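PDB 3H1T: type I site-specific restriction-modification system, R (Restriction) subunit from Vibrio vulnificus, which probably couples ATP binding and hydrolysis to DNA translocation and restriction, this chain being the N-terminal part of the subunit with its helicase-like domains. Local coordinates for residues 58-63 and 365-370; 373-378 and 551-556; 438-443 and 518-523; 512-517 and 540-545; 525-530 and 563-568. All coordinates share one frame; numbering follows the deposited sequence.

Contact 1: 58-63 and 365-370; sequences DGRVQF and GIDDGF
The F370 ring and the R60 guanidinium are the flat groups of this contact. Carboxylate oxygen OD2 of D58 comes obliquely to the ring at F370 CE1, 3.2 Å away, with carboxylate and ring planes 57° apart, while the carbonyl oxygen of D368 lies over one ring face near the rim. The R60 guanidinium has CA of D367 over one face and meets CG2 of I366 obliquely, NH1 being 3.4 Å from that methyl. R60 NE makes a weak salt bridge to D367 OD1 at 3.4 Å; the stronger charged partners are E575 for R60 and K74 for D367. On the backbone, D58 N donates to D368 O at 2.8 Å. G369 closes the helix in a Schellman motif, and its CA comes within 3.2 Å of G59 O in a CA-H...O contact. One water links V61 N to I366 O, accepting from the former and donating to the latter at 2.6 Å. Helix 362-368, which follows strand 358-360 at the rim of the seven-stranded sheet, is thereby fastened to the start of hairpin 61-64/67-70, with V61 resting on P373 ahead of strand 374-381.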
# COMPACT_ATOMS: atom_id res chain seq x y z
N ASP A 58 4.85 4.47 12.36
CA ASP A 58 5.91 5.47 12.31
C ASP A 58 5.48 6.87 12.71
O ASP A 58 6.32 7.76 12.80
CB ASP A 58 6.53 5.55 10.91
CG ASP A 58 7.55 4.47 10.68
OD1 ASP A 58 7.86 3.73 11.64
OD2 ASP A 58 8.04 4.36 9.54
N GLY A 59 4.19 7.06 12.96
CA GLY A 59 3.73 8.38 13.37
C GLY A 59 3.16 9.19 12.22
O GLY A 59 3.85 9.49 11.24
N ARG A 60 1.90 9.57 12.33
CA ARG A 60 1.29 10.35 11.27
C ARG A 60 2.01 11.67 11.08
O ARG A 60 2.31 12.37 12.04
CB ARG A 60 -0.19 10.63 11.57
CG ARG A 60 -0.92 11.23 10.39
CD ARG A 60 -2.09 12.08 10.84
NE ARG A 60 -3.38 11.58 10.37
CZ ARG A 60 -3.91 11.86 9.19
NH1 ARG A 60 -3.27 12.64 8.34
NH2 ARG A 60 -5.09 11.36 8.85
N VAL A 61 2.32 11.99 9.82
CA VAL A 61 2.97 13.26 9.52
C VAL A 61 1.90 14.32 9.78
O VAL A 61 0.85 14.33 9.14
CB VAL A 61 3.41 13.35 8.05
CG1 VAL A 61 3.68 14.82 7.69
CG2 VAL A 61 4.67 12.53 7.82
N GLN A 62 2.17 15.19 10.74
CA GLN A 62 1.23 16.24 11.12
C GLN A 62 1.81 17.63 10.90
O GLN A 62 2.96 17.78 10.48
CB GLN A 62 0.87 16.13 12.60
CG GLN A 62 -0.26 15.18 12.93
CD GLN A 62 -0.21 14.76 14.39
OE1 GLN A 62 0.39 15.43 15.23
NE2 GLN A 62 -0.84 13.63 14.70
N PHE A 63 1.00 18.64 11.19
CA PHE A 63 1.41 20.03 11.06
C PHE A 63 1.03 20.79 12.32
O PHE A 63 0.03 20.49 12.98
CB PHE A 63 0.78 20.68 9.83
CG PHE A 63 1.19 20.04 8.53
CD1 PHE A 63 0.55 18.89 8.07
CD2 PHE A 63 2.21 20.59 7.75
CE1 PHE A 63 0.91 18.28 6.87
CE2 PHE A 63 2.59 19.98 6.53
CZ PHE A 63 1.93 18.83 6.10
N GLY A 365 -2.47 4.09 5.66
CA GLY A 365 -1.07 4.36 5.41
C GLY A 365 -0.66 5.74 5.91
O GLY A 365 0.37 5.89 6.58
N ILE A 366 -1.45 6.77 5.60
CA ILE A 366 -1.11 8.10 6.06
C ILE A 366 -1.16 8.15 7.58
O ILE A 366 -0.28 8.71 8.23
CB ILE A 366 -2.08 9.21 5.56
CG1 ILE A 366 -2.06 9.31 4.04
CG2 ILE A 366 -1.66 10.56 6.14
CD1 ILE A 366 -3.14 10.22 3.50
N ASP A 367 -2.18 7.53 8.16
CA ASP A 367 -2.28 7.54 9.61
C ASP A 367 -1.15 6.79 10.29
O ASP A 367 -0.81 7.11 11.43
CB ASP A 367 -3.61 6.96 10.08
CG ASP A 367 -3.90 7.32 11.52
OD1 ASP A 367 -3.84 8.53 11.83
OD2 ASP A 367 -4.16 6.41 12.34
N ASP A 368 -0.57 5.81 9.62
CA ASP A 368 0.51 5.04 10.23
C ASP A 368 1.88 5.68 9.98
O ASP A 368 2.89 5.20 10.49
CB ASP A 368 0.51 3.61 9.69
CG ASP A 368 -0.69 2.80 10.15
OD1 ASP A 368 -1.43 3.24 11.04
OD2 ASP A 368 -0.87 1.69 9.62
N GLY A 369 1.90 6.74 9.18
CA GLY A 369 3.15 7.40 8.87
C GLY A 369 3.94 6.68 7.79
O GLY A 369 5.14 6.88 7.65
N PHE A 370 3.25 5.86 7.00
CA PHE A 370 3.90 5.09 5.94
C PHE A 370 3.66 5.63 4.54
O PHE A 370 4.32 5.21 3.59
CB PHE A 370 3.44 3.63 6.00
CG PHE A 370 4.01 2.88 7.17
CD1 PHE A 370 5.38 2.93 7.44
CD2 PHE A 370 3.19 2.10 7.97
CE1 PHE A 370 5.92 2.20 8.51
CE2 PHE A 370 3.72 1.36 9.05
CZ PHE A 370 5.08 1.41 9.31
O HOH W 1 1.87 10.07 7.77

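Contact 2: 373-378 and 551-556; sequences PYRVHR and WFNIID
A cation-pi contact sits at the head of this strand pair: the R375 guanidinium lies over one face of the W551 indole, its CZ 4.0 Å from the centroid of the six-membered ring and 11° off the normal. The two planes are nonetheless 38° apart, so the group is tilted over the ring. On the same sheet face, H377 NE2 makes a weak bond to N553 OD1 at 3.3 Å, and a water at the imidazole edge, in its plane, bridges the same two atoms, donating to N553 OD1 at 2.7 Å. H377 ND1 is bound to D578, and N553 ND2 to N520 on the next strand. The other face carries Y374, V376, F552 and I554. Here Y374 CB stands over the F552 ring in a CH-pi contact, 3.6 Å from its centroid. Strands 374-378 and 552-556 pair in parallel from Y374 with F552 to R378 with D556; five backbone bonds join them, such as I554 N to R375 O at 2.8 Å. Adjacent parallel strands of this kind form the core of the second RecA-like domain in superfamily 2 helicases.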
# COMPACT_ATOMS: atom_id res chain seq x y z
N PRO A 373 0.87 12.62 3.44
CA PRO A 373 -0.38 13.39 3.43
C PRO A 373 -0.37 14.42 2.27
O PRO A 373 0.68 14.66 1.69
CB PRO A 373 -0.40 14.02 4.83
CG PRO A 373 1.07 14.18 5.13
CD PRO A 373 1.63 12.87 4.68
N TYR A 374 -1.50 15.04 1.96
CA TYR A 374 -1.53 15.97 0.83
C TYR A 374 -2.43 17.19 0.99
O TYR A 374 -3.36 17.19 1.79
CB TYR A 374 -1.95 15.20 -0.43
CG TYR A 374 -3.27 14.44 -0.25
CD1 TYR A 374 -4.49 15.10 -0.37
CD2 TYR A 374 -3.28 13.09 0.14
CE1 TYR A 374 -5.69 14.43 -0.11
CE2 TYR A 374 -4.47 12.43 0.39
CZ TYR A 374 -5.67 13.10 0.27
OH TYR A 374 -6.83 12.41 0.54
N ARG A 375 -2.13 18.23 0.21
CA ARG A 375 -2.94 19.45 0.18
C ARG A 375 -3.59 19.53 -1.19
O ARG A 375 -2.94 19.25 -2.20
CB ARG A 375 -2.08 20.71 0.37
CG ARG A 375 -1.67 21.00 1.79
CD ARG A 375 -0.56 20.09 2.25
NE ARG A 375 -0.30 20.23 3.68
CZ ARG A 375 0.22 21.31 4.26
NH1 ARG A 375 0.55 22.37 3.52
NH2 ARG A 375 0.38 21.34 5.57
N VAL A 376 -4.85 19.91 -1.25
CA VAL A 376 -5.49 20.06 -2.53
C VAL A 376 -5.69 21.54 -2.84
O VAL A 376 -6.14 22.31 -2.00
CB VAL A 376 -6.87 19.37 -2.61
CG1 VAL A 376 -7.47 19.62 -3.99
CG2 VAL A 376 -6.74 17.88 -2.36
N HIS A 377 -5.30 21.94 -4.05
CA HIS A 377 -5.46 23.31 -4.51
C HIS A 377 -6.26 23.16 -5.79
O HIS A 377 -5.72 22.80 -6.83
CB HIS A 377 -4.10 23.95 -4.82
CG HIS A 377 -3.16 23.94 -3.66
ND1 HIS A 377 -3.47 24.50 -2.44
CD2 HIS A 377 -1.90 23.46 -3.54
CE1 HIS A 377 -2.44 24.36 -1.61
NE2 HIS A 377 -1.48 23.73 -2.26
N ARG A 378 -7.56 23.39 -5.68
CA ARG A 378 -8.48 23.29 -6.81
C ARG A 378 -8.41 24.66 -7.49
O ARG A 378 -8.48 25.70 -6.83
CB ARG A 378 -9.89 23.00 -6.27
CG ARG A 378 -10.91 22.50 -7.27
CD ARG A 378 -11.78 21.38 -6.67
NE ARG A 378 -12.11 21.58 -5.26
CZ ARG A 378 -12.84 22.59 -4.80
NH1 ARG A 378 -13.31 23.50 -5.64
NH2 ARG A 378 -13.08 22.71 -3.50
N TRP A 551 5.23 15.39 2.62
CA TRP A 551 3.85 15.55 2.15
C TRP A 551 3.89 16.10 0.73
O TRP A 551 4.96 16.44 0.24
CB TRP A 551 3.06 16.51 3.07
CG TRP A 551 3.69 17.85 3.22
CD1 TRP A 551 4.72 18.19 4.05
CD2 TRP A 551 3.38 19.04 2.48
NE1 TRP A 551 5.08 19.51 3.87
CE2 TRP A 551 4.27 20.05 2.91
CE3 TRP A 551 2.44 19.34 1.49
CZ2 TRP A 551 4.24 21.35 2.38
CZ3 TRP A 551 2.41 20.64 0.96
CH2 TRP A 551 3.31 21.62 1.41
N PHE A 552 2.74 16.19 0.08
CA PHE A 552 2.71 16.72 -1.28
C PHE A 552 1.44 17.50 -1.63
O PHE A 552 0.45 17.45 -0.90
CB PHE A 552 2.89 15.59 -2.30
CG PHE A 552 1.75 14.63 -2.37
CD1 PHE A 552 1.51 13.71 -1.34
CD2 PHE A 552 0.91 14.62 -3.48
CE1 PHE A 552 0.46 12.79 -1.42
CE2 PHE A 552 -0.14 13.71 -3.57
CZ PHE A 552 -0.37 12.79 -2.55
N ASN A 553 1.50 18.21 -2.76
CA ASN A 553 0.39 19.01 -3.26
C ASN A 553 -0.26 18.39 -4.48
O ASN A 553 0.40 17.78 -5.29
CB ASN A 553 0.87 20.41 -3.69
CG ASN A 553 1.60 21.14 -2.62
OD1 ASN A 553 0.99 21.62 -1.66
ND2 ASN A 553 2.91 21.24 -2.76
N ILE A 554 -1.57 18.57 -4.58
CA ILE A 554 -2.32 18.12 -5.74
C ILE A 554 -2.97 19.38 -6.28
O ILE A 554 -3.93 19.89 -5.70
CB ILE A 554 -3.41 17.11 -5.37
CG1 ILE A 554 -2.78 15.78 -4.94
CG2 ILE A 554 -4.31 16.89 -6.57
CD1 ILE A 554 -3.84 14.73 -4.49
N ILE A 555 -2.41 19.93 -7.35
CA ILE A 555 -2.95 21.12 -7.98
C ILE A 555 -3.92 20.62 -9.07
O ILE A 555 -3.51 19.91 -10.00
CB ILE A 555 -1.84 21.99 -8.61
CG1 ILE A 555 -0.89 22.53 -7.54
CG2 ILE A 555 -2.44 23.17 -9.32
CD1 ILE A 555 0.07 21.52 -6.95
N ASP A 556 -5.20 20.95 -8.92
CA ASP A 556 -6.26 20.51 -9.84
C ASP A 556 -6.79 21.62 -10.76
O ASP A 556 -7.52 22.51 -10.32
CB ASP A 556 -7.43 19.95 -9.00
CG ASP A 556 -8.43 19.17 -9.83
OD1 ASP A 556 -8.29 19.10 -11.06
OD2 ASP A 556 -9.38 18.61 -9.23
O HOH W 2 0.66 24.00 -0.42

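Contact 3: 438-443 and 518-523; sequences RFAKTI and CKNVVL
T442 reaches N520 first with CB, which packs 3.8 Å from N520 CB. Beyond it the side chain forks. OG1, held beside the backbone N and anti to the carbonyl carbon (chi1 -56°), is gripped twice: it accepts from N520 ND2 at 2.9 Å, with the oxygen close to the amide plane, and donates to A440 O at 3.0 Å from above that carbonyl's plane. The hydroxyl is thus fixed in rotation by one bond to each segment. The other branch, CG2, packs on the CG2 methyl of V522 at 3.5 Å. Helix 422-436 covers this face, M433 touching T442, F432 touching N520 and L429 touching V522. I443 is turned to the other face, where its CD1 meets C518 SG at 3.9 Å. On the backbone, K441 O accepts from two successive nitrogens, K519 N at 2.8 Å and N520 N at 3.2 Å. Further on, I443 N donates to N520 O, and V522 N donates to I443 O at 2.8 Å. Strands 441-446 and 518-524 are inner parallel strands of a RecA-like sheet, the architecture of the C-terminal helicase domain.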
# COMPACT_ATOMS: atom_id res chain seq x y z
N ARG A 438 10.96 26.31 -6.55
CA ARG A 438 11.17 26.13 -7.98
C ARG A 438 11.82 24.81 -8.38
O ARG A 438 11.82 24.45 -9.55
CB ARG A 438 11.99 27.29 -8.55
CG ARG A 438 11.41 28.64 -8.22
CD ARG A 438 12.04 29.70 -9.07
NE ARG A 438 11.65 29.56 -10.48
CZ ARG A 438 12.25 30.20 -11.48
NH1 ARG A 438 13.27 31.01 -11.22
NH2 ARG A 438 11.82 30.05 -12.72
N PHE A 439 12.38 24.09 -7.41
CA PHE A 439 13.00 22.81 -7.72
C PHE A 439 12.28 21.62 -7.12
O PHE A 439 12.84 20.53 -7.02
CB PHE A 439 14.47 22.79 -7.31
CG PHE A 439 15.37 23.45 -8.31
CD1 PHE A 439 15.47 24.83 -8.36
CD2 PHE A 439 16.05 22.69 -9.25
CE1 PHE A 439 16.25 25.45 -9.34
CE2 PHE A 439 16.83 23.30 -10.24
CZ PHE A 439 16.93 24.68 -10.29
N ALA A 440 11.03 21.82 -6.71
CA ALA A 440 10.23 20.73 -6.16
C ALA A 440 9.83 19.88 -7.37
O ALA A 440 9.19 20.39 -8.30
CB ALA A 440 9.00 21.29 -5.48
N LYS A 441 10.19 18.60 -7.37
CA LYS A 441 9.86 17.74 -8.50
C LYS A 441 8.37 17.64 -8.69
O LYS A 441 7.64 17.32 -7.76
CB LYS A 441 10.46 16.35 -8.33
CG LYS A 441 11.97 16.31 -8.55
CD LYS A 441 12.45 14.88 -8.69
CE LYS A 441 13.97 14.76 -8.53
NZ LYS A 441 14.79 15.23 -9.69
N THR A 442 7.95 17.90 -9.93
CA THR A 442 6.53 17.94 -10.31
C THR A 442 6.18 17.11 -11.55
O THR A 442 6.98 16.99 -12.46
CB THR A 442 6.14 19.40 -10.61
OG1 THR A 442 6.42 20.21 -9.46
CG2 THR A 442 4.67 19.51 -10.98
N ILE A 443 4.97 16.57 -11.57
CA ILE A 443 4.49 15.78 -12.71
C ILE A 443 3.17 16.38 -13.17
O ILE A 443 2.26 16.56 -12.36
CB ILE A 443 4.24 14.28 -12.35
CG1 ILE A 443 5.53 13.62 -11.86
CG2 ILE A 443 3.77 13.51 -13.60
CD1 ILE A 443 5.34 12.21 -11.36
N CYS A 518 8.79 13.24 -5.39
CA CYS A 518 7.81 14.02 -6.15
C CYS A 518 6.99 14.81 -5.12
O CYS A 518 6.37 14.22 -4.22
CB CYS A 518 6.90 13.09 -6.96
SG CYS A 518 5.66 13.97 -7.95
N LYS A 519 6.97 16.13 -5.28
CA LYS A 519 6.27 16.99 -4.34
C LYS A 519 5.00 17.65 -4.87
O LYS A 519 4.19 18.13 -4.08
CB LYS A 519 7.23 18.07 -3.82
CG LYS A 519 8.42 17.51 -3.04
CD LYS A 519 9.33 18.63 -2.54
CE LYS A 519 10.31 18.15 -1.47
NZ LYS A 519 10.67 19.28 -0.55
N ASN A 520 4.82 17.68 -6.19
CA ASN A 520 3.62 18.27 -6.79
C ASN A 520 3.02 17.34 -7.82
O ASN A 520 3.71 16.87 -8.71
CB ASN A 520 3.90 19.60 -7.51
CG ASN A 520 4.40 20.70 -6.59
OD1 ASN A 520 3.90 20.87 -5.48
ND2 ASN A 520 5.36 21.47 -7.08
N VAL A 521 1.73 17.07 -7.71
CA VAL A 521 1.03 16.22 -8.66
C VAL A 521 0.01 17.14 -9.32
O VAL A 521 -0.91 17.63 -8.66
CB VAL A 521 0.33 15.03 -7.95
CG1 VAL A 521 -0.64 14.34 -8.91
CG2 VAL A 521 1.37 14.01 -7.47
N VAL A 522 0.16 17.37 -10.62
CA VAL A 522 -0.71 18.29 -11.33
C VAL A 522 -1.71 17.71 -12.35
O VAL A 522 -1.33 16.97 -13.26
CB VAL A 522 0.15 19.36 -12.05
CG1 VAL A 522 -0.72 20.46 -12.61
CG2 VAL A 522 1.17 19.94 -11.06
N LEU A 523 -2.97 18.08 -12.20
CA LEU A 523 -4.04 17.59 -13.08
C LEU A 523 -4.47 18.56 -14.20
O LEU A 523 -5.03 19.62 -13.93
CB LEU A 523 -5.28 17.26 -12.23
CG LEU A 523 -5.19 16.13 -11.22
CD1 LEU A 523 -6.52 16.02 -10.47
CD2 LEU A 523 -4.90 14.83 -11.93

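Contact 4: 512-517 and 540-545; sequences GVDAPT and GTRLRE
P516 O and R542 O, 3.5 Å apart, both accept from NZ of K549, as does G540 O, so that one amino group is gripped by carbonyls of both loops. A lysine shared in this way probably offsets the repulsion of two carbonyls brought so close. Next to it P516 CB touches the aliphatic parts of two arginines. It meets CG of R544 at 3.6 Å, the two side chains running side by side in the same direction, and CG of R542 at 3.8 Å. D514 OD1 faces R542 NE in a long salt bridge of 3.8 Å, while the guanidinium of R544 is paired with D546. The sequences GVDAP and GTR are consistent with parts of motifs V and VI of superfamily 2 helicases. Segment 512-517 leads from strand 502-505 into strand 518-524, with V513 and A515 packed on helix 482-493; segment 540-545 follows helix 530-537 and runs toward strand 552-556, T541 being bonded through its backbone to A372.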
# COMPACT_ATOMS: atom_id res chain seq x y z
N GLY A 512 3.55 4.68 -14.51
CA GLY A 512 4.91 4.65 -15.01
C GLY A 512 6.00 5.17 -14.09
O GLY A 512 7.14 4.70 -14.16
N VAL A 513 5.69 6.13 -13.22
CA VAL A 513 6.69 6.72 -12.33
C VAL A 513 6.80 6.20 -10.92
O VAL A 513 5.81 5.95 -10.24
CB VAL A 513 6.46 8.24 -12.15
CG1 VAL A 513 7.76 8.98 -12.42
CG2 VAL A 513 5.32 8.72 -13.02
N ASP A 514 8.04 6.06 -10.46
CA ASP A 514 8.32 5.67 -9.09
C ASP A 514 9.34 6.69 -8.66
O ASP A 514 10.54 6.44 -8.73
CB ASP A 514 8.90 4.27 -8.97
CG ASP A 514 9.20 3.91 -7.51
OD1 ASP A 514 8.41 4.29 -6.62
OD2 ASP A 514 10.23 3.25 -7.25
N ALA A 515 8.87 7.86 -8.23
CA ALA A 515 9.75 8.93 -7.80
C ALA A 515 9.30 9.43 -6.43
O ALA A 515 8.39 10.25 -6.32
CB ALA A 515 9.69 10.06 -8.80
N PRO A 516 9.94 8.93 -5.36
CA PRO A 516 9.57 9.35 -4.01
C PRO A 516 9.66 10.85 -3.67
O PRO A 516 8.85 11.35 -2.90
CB PRO A 516 10.47 8.48 -3.12
CG PRO A 516 11.67 8.22 -4.01
CD PRO A 516 10.98 7.89 -5.31
N THR A 517 10.64 11.57 -4.21
CA THR A 517 10.73 12.99 -3.91
C THR A 517 9.76 13.86 -4.72
O THR A 517 9.91 15.08 -4.75
CB THR A 517 12.14 13.52 -4.11
OG1 THR A 517 12.64 13.06 -5.37
CG2 THR A 517 13.05 13.04 -3.01
N GLY A 540 2.51 10.80 -5.70
CA GLY A 540 3.16 11.56 -4.66
C GLY A 540 3.04 11.10 -3.22
O GLY A 540 3.59 11.74 -2.35
N THR A 541 2.36 9.98 -2.97
CA THR A 541 2.17 9.50 -1.61
C THR A 541 3.37 8.82 -0.95
O THR A 541 3.32 8.49 0.23
CB THR A 541 1.00 8.51 -1.51
OG1 THR A 541 1.26 7.38 -2.36
CG2 THR A 541 -0.32 9.17 -1.93
N ARG A 542 4.43 8.59 -1.71
CA ARG A 542 5.62 7.95 -1.16
C ARG A 542 6.39 8.90 -0.23
O ARG A 542 6.54 10.08 -0.53
CB ARG A 542 6.50 7.50 -2.33
CG ARG A 542 7.48 6.40 -2.00
CD ARG A 542 6.91 5.04 -2.35
NE ARG A 542 7.93 4.13 -2.85
CZ ARG A 542 8.96 3.68 -2.13
NH1 ARG A 542 9.10 4.06 -0.87
NH2 ARG A 542 9.85 2.86 -2.68
N LEU A 543 6.88 8.38 0.90
CA LEU A 543 7.64 9.19 1.85
C LEU A 543 9.16 9.08 1.70
O LEU A 543 9.69 8.02 1.36
CB LEU A 543 7.26 8.83 3.29
CG LEU A 543 5.98 9.36 3.95
CD1 LEU A 543 5.77 8.63 5.27
CD2 LEU A 543 6.08 10.85 4.18
N ARG A 544 9.83 10.19 1.96
CA ARG A 544 11.29 10.27 1.87
C ARG A 544 11.77 11.41 2.76
O ARG A 544 12.36 12.40 2.29
CB ARG A 544 11.73 10.53 0.43
CG ARG A 544 12.42 9.35 -0.22
CD ARG A 544 13.57 8.84 0.64
NE ARG A 544 14.20 7.65 0.07
CZ ARG A 544 15.19 6.96 0.64
NH1 ARG A 544 15.68 7.35 1.81
NH2 ARG A 544 15.70 5.90 0.03
N GLU A 545 11.46 11.27 4.04
CA GLU A 545 11.83 12.23 5.08
C GLU A 545 13.31 12.50 4.91
O GLU A 545 13.81 13.59 5.18
CB GLU A 545 11.55 11.57 6.42
CG GLU A 545 11.98 12.29 7.67
CD GLU A 545 11.38 11.63 8.91
OE1 GLU A 545 11.38 10.38 8.97
OE2 GLU A 545 10.93 12.35 9.82
O HOH W 3 5.96 9.96 -4.30

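Contact 5: 525-530 and 563-568; sequences RVVNSM and QNFADP
F565 and M530, a selenomethionine, make an oblique Met-aromatic contact at the start of helix 530-537 of the second RecA-like domain. The selenium is 5.3 Å from the ring centroid and 74° off the ring normal; nearer at hand, SE packs 4.0 Å from F565 CB. The two side chains run antiparallel alongside one another. The far part of the ring is taken up by V527, whose CG1 touches F565 CE2 at 3.6 Å while its carbonyl oxygen sits at the ring edge, near the plane and 3.5 Å from CZ. S529 O lies over one face, and F565 CE1 comes within 3.5 Å of S529 C. The segment 525-530 thus bends round the ring with backbone as well as side-chain atoms. In the second shell, S529 is the N-cap of the helix that M530 begins, its OG bonded to E532 N. F533 of that helix brings its ring against F565, and V527 packs on F533 as well. D567, itself an N-cap, is anchored by salt bridges from R343 and K534. Two bends in the M530 chain finish the contact: with chi3 at 83°, the terminal CE methyl is turned to within 3.6 Å of F565 O.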
# COMPACT_ATOMS: atom_id res chain seq x y z
N ARG A 525 -6.02 17.21 -17.15
CA ARG A 525 -6.66 16.27 -18.04
C ARG A 525 -7.97 15.76 -17.50
O ARG A 525 -8.29 15.92 -16.32
CB ARG A 525 -5.74 15.08 -18.27
CG ARG A 525 -5.64 14.19 -17.05
CD ARG A 525 -4.71 13.06 -17.31
NE ARG A 525 -4.97 12.49 -18.62
CZ ARG A 525 -5.05 11.19 -18.86
NH1 ARG A 525 -4.89 10.33 -17.87
NH2 ARG A 525 -5.28 10.76 -20.09
N VAL A 526 -8.73 15.12 -18.38
CA VAL A 526 -9.99 14.52 -18.03
C VAL A 526 -9.66 13.15 -17.48
O VAL A 526 -9.12 12.31 -18.20
CB VAL A 526 -10.91 14.33 -19.28
CG1 VAL A 526 -12.17 13.57 -18.89
CG2 VAL A 526 -11.26 15.68 -19.87
N VAL A 527 -9.92 12.94 -16.20
CA VAL A 527 -9.70 11.63 -15.60
C VAL A 527 -11.02 10.90 -15.85
O VAL A 527 -12.08 11.37 -15.44
CB VAL A 527 -9.43 11.74 -14.10
CG1 VAL A 527 -9.41 10.36 -13.47
CG2 VAL A 527 -8.11 12.44 -13.87
N ASN A 528 -10.96 9.76 -16.53
CA ASN A 528 -12.19 9.06 -16.82
C ASN A 528 -12.52 7.88 -15.91
O ASN A 528 -13.52 7.20 -16.14
CB ASN A 528 -12.22 8.59 -18.29
CG ASN A 528 -13.65 8.51 -18.85
OD1 ASN A 528 -14.38 7.53 -18.63
ND2 ASN A 528 -14.06 9.56 -19.55
N SER A 529 -11.71 7.65 -14.88
CA SER A 529 -11.99 6.54 -13.96
C SER A 529 -11.38 6.71 -12.57
O SER A 529 -10.37 7.38 -12.39
CB SER A 529 -11.56 5.20 -14.57
OG SER A 529 -10.17 4.95 -14.39
N MSE A 530 -12.01 6.09 -11.58
CA MSE A 530 -11.54 6.15 -10.20
C MSE A 530 -10.15 5.50 -10.05
O MSE A 530 -9.31 5.99 -9.30
CB MSE A 530 -12.54 5.46 -9.27
CG MSE A 530 -12.14 5.40 -7.80
SE MSE A 530 -11.93 7.12 -6.90
CE MSE A 530 -13.78 7.44 -6.45
N GLN A 563 -13.11 16.66 -6.84
CA GLN A 563 -14.43 16.65 -6.18
C GLN A 563 -15.16 15.40 -6.64
O GLN A 563 -15.78 14.68 -5.87
CB GLN A 563 -15.24 17.90 -6.57
CG GLN A 563 -14.49 19.20 -6.35
CD GLN A 563 -15.41 20.41 -6.19
OE1 GLN A 563 -15.76 21.08 -7.15
NE2 GLN A 563 -15.81 20.68 -4.94
N ASN A 564 -15.05 15.15 -7.93
CA ASN A 564 -15.67 14.00 -8.56
C ASN A 564 -15.20 12.66 -7.98
O ASN A 564 -16.01 11.78 -7.73
CB ASN A 564 -15.37 14.04 -10.06
CG ASN A 564 -16.52 13.58 -10.92
OD1 ASN A 564 -16.85 12.39 -10.97
ND2 ASN A 564 -17.15 14.53 -11.60
N PHE A 565 -13.89 12.50 -7.78
CA PHE A 565 -13.33 11.26 -7.27
C PHE A 565 -12.99 11.30 -5.79
O PHE A 565 -12.19 10.50 -5.30
CB PHE A 565 -12.11 10.89 -8.11
CG PHE A 565 -12.43 10.68 -9.57
CD1 PHE A 565 -13.07 9.50 -9.98
CD2 PHE A 565 -12.15 11.66 -10.52
CE1 PHE A 565 -13.42 9.30 -11.32
CE2 PHE A 565 -12.49 11.46 -11.88
CZ PHE A 565 -13.13 10.28 -12.27
N ALA A 566 -13.60 12.23 -5.06
CA ALA A 566 -13.36 12.34 -3.62
C ALA A 566 -13.73 10.99 -2.99
O ALA A 566 -14.79 10.43 -3.25
CB ALA A 566 -14.21 13.45 -3.03
N ASP A 567 -12.84 10.49 -2.13
CA ASP A 567 -13.06 9.19 -1.51
C ASP A 567 -12.45 9.18 -0.11
O ASP A 567 -11.33 8.71 0.08
CB ASP A 567 -12.41 8.11 -2.37
CG ASP A 567 -12.76 6.71 -1.94
OD1 ASP A 567 -13.33 6.57 -0.84
OD2 ASP A 567 -12.46 5.76 -2.69
N PRO A 568 -13.17 9.69 0.89
CA PRO A 568 -12.69 9.75 2.27
C PRO A 568 -12.47 8.39 2.94
O PRO A 568 -11.60 8.24 3.79
CB PRO A 568 -13.77 10.58 2.96
CG PRO A 568 -14.35 11.40 1.84
CD PRO A 568 -14.47 10.37 0.78

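Overall arrangement
Contacts 2 and 3 are successive steps across one sheet, their centres about 10 Å apart; strands 552-556 and 518-524 join them, N553 O lying 2.8 Å from V521 N in a probable hydrogen bond. Contact 4 gathers the loops at one end of these strands, F552 CZ reaching T541 CG2 at 3.7 Å and I443 CD1 touching V513 CG2. Contact 5 borders the same sheet from the side of helix 561-564, where Q563 CG packs 3.5 Å from R378 CD. In contact 1, V61 reaches P373 of contact 2 and L543 of contact 4, whereas contact 5 is about 24 Å away between centres. Contacts 2 to 5 lie in the second RecA-like domain, and contact 1 joins the N-terminal hairpin to the helix leading into it.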